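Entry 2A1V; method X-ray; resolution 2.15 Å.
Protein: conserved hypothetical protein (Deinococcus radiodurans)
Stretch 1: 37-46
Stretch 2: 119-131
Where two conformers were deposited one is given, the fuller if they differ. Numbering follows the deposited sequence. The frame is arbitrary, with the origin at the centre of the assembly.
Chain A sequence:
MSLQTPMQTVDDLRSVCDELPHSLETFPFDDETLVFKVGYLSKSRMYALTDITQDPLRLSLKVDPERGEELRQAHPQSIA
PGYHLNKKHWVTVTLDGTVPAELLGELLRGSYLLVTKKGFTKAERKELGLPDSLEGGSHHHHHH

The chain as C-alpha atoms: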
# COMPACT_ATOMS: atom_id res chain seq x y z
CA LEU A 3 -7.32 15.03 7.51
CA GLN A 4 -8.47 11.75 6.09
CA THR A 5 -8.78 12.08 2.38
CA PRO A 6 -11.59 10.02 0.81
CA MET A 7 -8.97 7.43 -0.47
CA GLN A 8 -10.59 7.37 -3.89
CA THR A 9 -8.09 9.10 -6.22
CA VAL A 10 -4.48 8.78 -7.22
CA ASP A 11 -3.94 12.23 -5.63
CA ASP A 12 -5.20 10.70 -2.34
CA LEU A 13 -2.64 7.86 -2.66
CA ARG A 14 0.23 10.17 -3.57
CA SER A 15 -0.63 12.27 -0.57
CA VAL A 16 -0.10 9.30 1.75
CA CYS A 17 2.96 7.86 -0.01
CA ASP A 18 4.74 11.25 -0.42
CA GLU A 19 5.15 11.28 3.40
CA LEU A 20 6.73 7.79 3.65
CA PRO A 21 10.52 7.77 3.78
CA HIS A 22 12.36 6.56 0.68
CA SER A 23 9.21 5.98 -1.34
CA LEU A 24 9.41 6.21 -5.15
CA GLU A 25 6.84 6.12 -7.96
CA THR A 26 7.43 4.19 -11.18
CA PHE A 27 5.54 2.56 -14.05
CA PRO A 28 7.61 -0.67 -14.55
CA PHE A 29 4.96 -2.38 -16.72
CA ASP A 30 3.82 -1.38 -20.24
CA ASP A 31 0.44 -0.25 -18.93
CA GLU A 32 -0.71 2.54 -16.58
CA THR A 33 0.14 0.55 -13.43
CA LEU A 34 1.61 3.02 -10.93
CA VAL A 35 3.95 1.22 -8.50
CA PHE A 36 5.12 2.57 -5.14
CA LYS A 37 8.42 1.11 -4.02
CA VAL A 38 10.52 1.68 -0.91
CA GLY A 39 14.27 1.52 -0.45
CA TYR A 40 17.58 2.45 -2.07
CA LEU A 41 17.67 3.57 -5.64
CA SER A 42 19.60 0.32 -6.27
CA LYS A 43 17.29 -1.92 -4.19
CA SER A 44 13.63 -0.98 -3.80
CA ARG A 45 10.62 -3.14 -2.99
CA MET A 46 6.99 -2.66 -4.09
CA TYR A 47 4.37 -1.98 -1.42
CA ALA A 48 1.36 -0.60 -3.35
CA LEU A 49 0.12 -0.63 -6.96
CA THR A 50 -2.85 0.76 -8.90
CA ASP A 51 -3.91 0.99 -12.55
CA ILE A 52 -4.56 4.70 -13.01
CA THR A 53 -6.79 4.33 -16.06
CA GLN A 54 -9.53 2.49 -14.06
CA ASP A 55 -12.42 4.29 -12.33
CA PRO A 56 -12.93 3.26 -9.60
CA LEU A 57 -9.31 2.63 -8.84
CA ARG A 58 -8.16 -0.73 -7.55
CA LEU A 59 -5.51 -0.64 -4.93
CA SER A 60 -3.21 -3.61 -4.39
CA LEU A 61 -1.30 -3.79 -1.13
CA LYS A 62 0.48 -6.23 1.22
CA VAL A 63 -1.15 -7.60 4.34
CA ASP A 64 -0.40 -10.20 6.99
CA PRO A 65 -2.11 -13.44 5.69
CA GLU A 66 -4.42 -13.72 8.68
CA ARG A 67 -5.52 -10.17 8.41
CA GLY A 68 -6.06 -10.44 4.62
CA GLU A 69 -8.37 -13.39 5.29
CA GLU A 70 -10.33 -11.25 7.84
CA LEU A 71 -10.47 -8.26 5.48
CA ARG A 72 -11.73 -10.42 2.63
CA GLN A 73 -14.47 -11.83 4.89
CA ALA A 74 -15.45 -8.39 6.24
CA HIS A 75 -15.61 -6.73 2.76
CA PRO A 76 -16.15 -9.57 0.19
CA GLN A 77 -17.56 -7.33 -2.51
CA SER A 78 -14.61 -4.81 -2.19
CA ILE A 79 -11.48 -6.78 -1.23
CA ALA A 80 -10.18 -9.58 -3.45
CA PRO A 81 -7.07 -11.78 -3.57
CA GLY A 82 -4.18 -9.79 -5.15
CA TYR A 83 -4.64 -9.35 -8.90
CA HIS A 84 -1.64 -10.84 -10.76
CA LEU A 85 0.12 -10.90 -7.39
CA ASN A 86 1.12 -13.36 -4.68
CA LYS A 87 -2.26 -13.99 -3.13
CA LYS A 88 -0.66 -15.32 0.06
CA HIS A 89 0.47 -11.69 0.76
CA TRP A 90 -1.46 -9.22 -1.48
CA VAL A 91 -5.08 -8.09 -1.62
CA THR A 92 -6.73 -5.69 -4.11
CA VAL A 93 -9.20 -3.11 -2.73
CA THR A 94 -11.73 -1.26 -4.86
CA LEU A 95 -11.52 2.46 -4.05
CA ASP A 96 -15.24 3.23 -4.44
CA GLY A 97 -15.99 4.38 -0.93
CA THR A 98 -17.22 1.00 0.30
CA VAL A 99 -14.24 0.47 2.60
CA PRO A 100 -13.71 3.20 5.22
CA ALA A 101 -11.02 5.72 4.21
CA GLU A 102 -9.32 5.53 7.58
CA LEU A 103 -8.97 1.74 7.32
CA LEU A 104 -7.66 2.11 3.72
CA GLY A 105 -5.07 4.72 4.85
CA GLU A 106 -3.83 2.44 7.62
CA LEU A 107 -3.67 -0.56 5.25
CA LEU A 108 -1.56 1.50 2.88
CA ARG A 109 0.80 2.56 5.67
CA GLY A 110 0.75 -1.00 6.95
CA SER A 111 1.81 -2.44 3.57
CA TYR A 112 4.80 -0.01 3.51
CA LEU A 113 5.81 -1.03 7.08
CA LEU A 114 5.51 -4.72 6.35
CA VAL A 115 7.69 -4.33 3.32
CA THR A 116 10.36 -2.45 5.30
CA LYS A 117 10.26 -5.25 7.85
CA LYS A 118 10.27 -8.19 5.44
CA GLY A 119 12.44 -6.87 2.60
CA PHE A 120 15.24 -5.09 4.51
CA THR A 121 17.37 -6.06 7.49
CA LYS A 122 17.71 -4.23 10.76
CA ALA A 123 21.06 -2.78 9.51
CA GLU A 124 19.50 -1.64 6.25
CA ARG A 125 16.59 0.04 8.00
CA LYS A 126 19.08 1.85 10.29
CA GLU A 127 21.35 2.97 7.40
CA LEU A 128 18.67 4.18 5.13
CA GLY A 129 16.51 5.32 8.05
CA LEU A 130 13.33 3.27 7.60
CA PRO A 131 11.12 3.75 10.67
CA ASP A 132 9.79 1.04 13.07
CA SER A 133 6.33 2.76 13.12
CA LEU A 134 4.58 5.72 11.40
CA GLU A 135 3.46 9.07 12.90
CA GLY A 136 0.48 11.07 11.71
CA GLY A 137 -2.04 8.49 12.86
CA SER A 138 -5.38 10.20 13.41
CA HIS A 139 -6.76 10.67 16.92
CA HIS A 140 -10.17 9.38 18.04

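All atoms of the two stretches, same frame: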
# COMPACT_ATOMS: atom_id res chain seq x y z
N LYS A 37 7.34 1.96 -4.50
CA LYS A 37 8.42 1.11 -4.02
C LYS A 37 9.15 1.87 -2.91
O LYS A 37 9.14 3.11 -2.88
CB LYS A 37 9.36 0.73 -5.16
CG LYS A 37 8.74 -0.21 -6.22
CD LYS A 37 9.69 -0.53 -7.39
CE LYS A 37 9.25 -1.74 -8.24
NZ LYS A 37 10.11 -2.05 -9.46
N VAL A 38 9.73 1.12 -1.98
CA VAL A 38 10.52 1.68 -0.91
C VAL A 38 11.93 1.08 -0.93
O VAL A 38 12.13 -0.12 -1.17
CB VAL A 38 9.83 1.45 0.48
CG1 VAL A 38 9.55 -0.02 0.73
CG2 VAL A 38 10.64 1.99 1.62
N GLY A 39 12.90 1.95 -0.69
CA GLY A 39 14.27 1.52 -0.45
C GLY A 39 15.33 2.34 -1.12
O GLY A 39 15.13 3.50 -1.37
N TYR A 40 16.49 1.74 -1.37
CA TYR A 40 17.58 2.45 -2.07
C TYR A 40 17.19 2.55 -3.54
O TYR A 40 16.36 1.80 -4.07
CB TYR A 40 18.95 1.72 -1.93
CG TYR A 40 19.38 1.30 -0.51
CD1 TYR A 40 18.86 0.12 0.10
CD2 TYR A 40 20.34 2.05 0.21
CE1 TYR A 40 19.28 -0.31 1.39
CE2 TYR A 40 20.76 1.65 1.49
CZ TYR A 40 20.23 0.47 2.10
OH TYR A 40 20.63 0.07 3.39
N LEU A 41 17.81 3.49 -4.21
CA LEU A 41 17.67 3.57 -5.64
C LEU A 41 18.17 2.30 -6.30
O LEU A 41 17.60 1.89 -7.29
CB LEU A 41 18.33 4.87 -6.18
CG LEU A 41 17.47 6.14 -6.08
CD1 LEU A 41 18.17 7.31 -6.85
CD2 LEU A 41 16.03 5.94 -6.64
N SER A 42 19.14 1.60 -5.71
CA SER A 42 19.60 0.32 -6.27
C SER A 42 18.92 -0.94 -5.73
O SER A 42 19.26 -2.07 -6.14
CB SER A 42 21.12 0.19 -6.08
OG SER A 42 21.43 -0.06 -4.71
N LYS A 43 18.02 -0.79 -4.78
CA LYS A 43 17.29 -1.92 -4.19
C LYS A 43 15.99 -1.42 -3.55
O LYS A 43 15.98 -1.04 -2.41
CB LYS A 43 18.14 -2.65 -3.16
CG LYS A 43 17.51 -3.99 -2.64
CD LYS A 43 17.93 -4.23 -1.16
CE LYS A 43 16.93 -5.11 -0.36
NZ LYS A 43 17.54 -5.63 0.87
N SER A 44 14.91 -1.44 -4.30
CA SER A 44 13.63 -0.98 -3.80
C SER A 44 12.56 -2.03 -4.00
O SER A 44 12.57 -2.75 -4.99
CB SER A 44 13.24 0.37 -4.44
OG SER A 44 13.09 0.25 -5.82
N ARG A 45 11.61 -2.07 -3.08
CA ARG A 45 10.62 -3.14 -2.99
C ARG A 45 9.19 -2.57 -3.03
O ARG A 45 8.85 -1.69 -2.26
CB ARG A 45 10.81 -3.90 -1.66
CG ARG A 45 12.20 -4.57 -1.44
CD ARG A 45 12.40 -5.85 -2.25
NE ARG A 45 13.03 -5.60 -3.55
CZ ARG A 45 14.28 -5.94 -3.91
NH1 ARG A 45 15.11 -6.59 -3.11
NH2 ARG A 45 14.68 -5.61 -5.12
N MET A 46 8.37 -3.11 -3.92
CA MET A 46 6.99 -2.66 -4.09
C MET A 46 6.11 -2.88 -2.85
O MET A 46 6.16 -3.93 -2.21
CB MET A 46 6.33 -3.27 -5.34
CG MET A 46 6.26 -4.75 -5.35
SD MET A 46 5.92 -5.54 -6.99
CE MET A 46 4.43 -4.75 -7.42
N GLY A 119 11.58 -6.97 3.77
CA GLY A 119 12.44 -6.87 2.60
C GLY A 119 13.81 -6.29 2.85
O GLY A 119 14.65 -6.27 1.94
N PHE A 120 14.03 -5.82 4.08
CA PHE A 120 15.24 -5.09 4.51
C PHE A 120 15.63 -5.62 5.90
O PHE A 120 14.78 -6.03 6.68
CB PHE A 120 14.95 -3.58 4.59
CG PHE A 120 14.63 -3.00 3.25
CD1 PHE A 120 13.36 -3.04 2.75
CD2 PHE A 120 15.63 -2.49 2.46
CE1 PHE A 120 13.08 -2.58 1.52
CE2 PHE A 120 15.34 -2.02 1.20
CZ PHE A 120 14.06 -2.07 0.74
N THR A 121 16.91 -5.63 6.19
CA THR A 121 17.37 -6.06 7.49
C THR A 121 17.38 -4.88 8.42
O THR A 121 17.25 -3.73 8.01
CB THR A 121 18.78 -6.68 7.44
OG1 THR A 121 19.72 -5.71 7.01
CG2 THR A 121 18.80 -7.88 6.52
N LYS A 122 17.50 -5.20 9.70
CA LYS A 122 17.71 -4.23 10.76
C LYS A 122 18.82 -3.24 10.43
O LYS A 122 18.64 -2.03 10.61
CB LYS A 122 17.98 -5.00 12.06
CG LYS A 122 18.60 -4.15 13.16
CD LYS A 122 18.46 -4.80 14.56
CE LYS A 122 18.78 -3.74 15.65
NZ LYS A 122 17.53 -2.92 15.89
N ALA A 123 19.96 -3.72 9.91
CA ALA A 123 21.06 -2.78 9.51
C ALA A 123 20.66 -1.84 8.37
O ALA A 123 21.01 -0.67 8.39
CB ALA A 123 22.33 -3.55 9.08
N GLU A 124 20.00 -2.40 7.37
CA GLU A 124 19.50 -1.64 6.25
C GLU A 124 18.55 -0.54 6.71
O GLU A 124 18.65 0.63 6.26
CB GLU A 124 18.78 -2.54 5.25
CG GLU A 124 19.67 -3.17 4.21
CD GLU A 124 18.88 -4.10 3.29
OE1 GLU A 124 18.35 -5.14 3.79
OE2 GLU A 124 18.76 -3.76 2.09
N ARG A 125 17.60 -0.92 7.55
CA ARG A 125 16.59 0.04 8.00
C ARG A 125 17.25 1.19 8.79
O ARG A 125 16.82 2.33 8.70
CB ARG A 125 15.54 -0.64 8.84
CG ARG A 125 14.62 -1.64 8.09
CD ARG A 125 13.36 -1.91 8.91
NE ARG A 125 13.65 -2.74 10.07
CZ ARG A 125 13.81 -4.07 10.06
NH1 ARG A 125 13.68 -4.80 8.96
NH2 ARG A 125 14.11 -4.68 11.19
N LYS A 126 18.27 0.87 9.56
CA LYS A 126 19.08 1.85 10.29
C LYS A 126 19.86 2.77 9.30
O LYS A 126 19.81 3.96 9.43
CB LYS A 126 20.04 1.15 11.25
CG LYS A 126 20.47 2.06 12.43
CD LYS A 126 21.88 1.80 12.99
CE LYS A 126 22.30 2.92 14.00
NZ LYS A 126 23.44 2.52 14.96
N GLU A 127 20.50 2.19 8.30
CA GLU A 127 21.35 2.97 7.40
C GLU A 127 20.53 3.97 6.64
O GLU A 127 20.73 5.20 6.69
CB GLU A 127 22.04 2.06 6.39
CG GLU A 127 23.28 2.70 5.80
CD GLU A 127 23.40 2.52 4.35
OE1 GLU A 127 22.70 1.66 3.79
OE2 GLU A 127 24.24 3.25 3.78
N LEU A 128 19.51 3.42 6.00
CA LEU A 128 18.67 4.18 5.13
C LEU A 128 17.78 5.08 5.98
O LEU A 128 17.43 6.21 5.59
CB LEU A 128 17.90 3.16 4.29
CG LEU A 128 17.18 3.50 3.02
CD1 LEU A 128 18.07 4.14 2.01
CD2 LEU A 128 16.54 2.24 2.52
N GLY A 129 17.44 4.62 7.18
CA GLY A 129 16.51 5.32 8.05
C GLY A 129 15.05 4.96 7.79
O GLY A 129 14.19 5.85 7.75
N LEU A 130 14.73 3.68 7.68
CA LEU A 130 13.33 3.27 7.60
C LEU A 130 12.76 3.12 8.99
O LEU A 130 13.37 2.44 9.80
CB LEU A 130 13.22 1.92 6.87
CG LEU A 130 13.80 1.91 5.46
CD1 LEU A 130 13.68 0.53 4.84
CD2 LEU A 130 13.14 2.99 4.58
N PRO A 131 11.59 3.75 9.29
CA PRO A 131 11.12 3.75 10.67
C PRO A 131 10.41 2.46 11.14
O PRO A 131 9.84 1.74 10.32
CB PRO A 131 10.20 4.93 10.71
CG PRO A 131 9.53 4.86 9.37
CD PRO A 131 10.65 4.49 8.42

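A useful principle of tertiary packing is that a tight hairpin can be held by side chains that combine apolar and polar contacts; here the partner is a helix with its flanking residues. The contact between residues 37-46 and 119-131 of this Deinococcus radiodurans protein illustrates it, burying 503 Å² in total.

Stretch 1 pairs with itself: Val38 N donates to Arg45 O and Arg45 N to Val38 O, while a type I turn runs from Tyr40 to Lys43. Lys37 lies outside the contact, which begins at Val38. Val38 CG2 lies 4.0 Å from Leu130 CD2, an apolar contact between buried residues, and the carbonyl Val38 O meets the edge of the Phe120 ring, 3.3 Å from Phe120 CZ. An approach near the ring plane directs the electron-rich oxygen at the ring's hydrogen-bearing rim rather than its pi cloud.

Gly39, where the chain turns a corner, has backbone angles (phi 138°, psi -155°) that by themselves call for glycine, since a CB would be jammed against the preceding carbonyl O. Packing adds a second constraint: an ideal CB on Gly39 would sit 2.7 Å from Phe120 CZ, a clash. Gly39 CA instead lies 3.8 Å from both Phe120 CZ and Leu128 CD2.

Tyr40 has the most area covered by the other stretch. Its CA-to-CB bond points sideways, but the end of the side chain comes nearer, allowing two kinds of contact. Leu128 CD1 lies over one face, 3.9 Å from the centroid of the Tyr40 ring in a CH-pi arrangement. At the far end, Tyr40 OH donates a 2.6 Å hydrogen bond to Glu127 OE1, so one residue joins an apolar surface to a carboxylate.

Leu41 and Ser42, within the turn, make no contact with stretch 2. Lys43 does, with its CA-to-CB bond pointing toward that stretch. Lys43 NZ forms a salt bridge with Glu124 OE2 at 2.5 Å and also donates to Gly119 O at 3.1 Å. Lys43 NZ also lies 4.6 Å from the centroid of the Phe120 ring, an off-centre cation-pi interaction. Glu124 is also tied into the start of its own helix: Thr121 N donates to Glu124 OE1 at 2.8 Å, and Glu124 N returns a weak capping bond to Thr121 OG1 at 3.3 Å.

Ser44 points away, and the alternation of the strand brings Arg45 back toward stretch 2. Arg45 CG packs 3.7 Å from Phe120 CE1, closing the contact before Met46. Phe120 thus touches Val38, Gly39, Tyr40, Lys43 and Arg45, a single ring serving both arms of the hairpin.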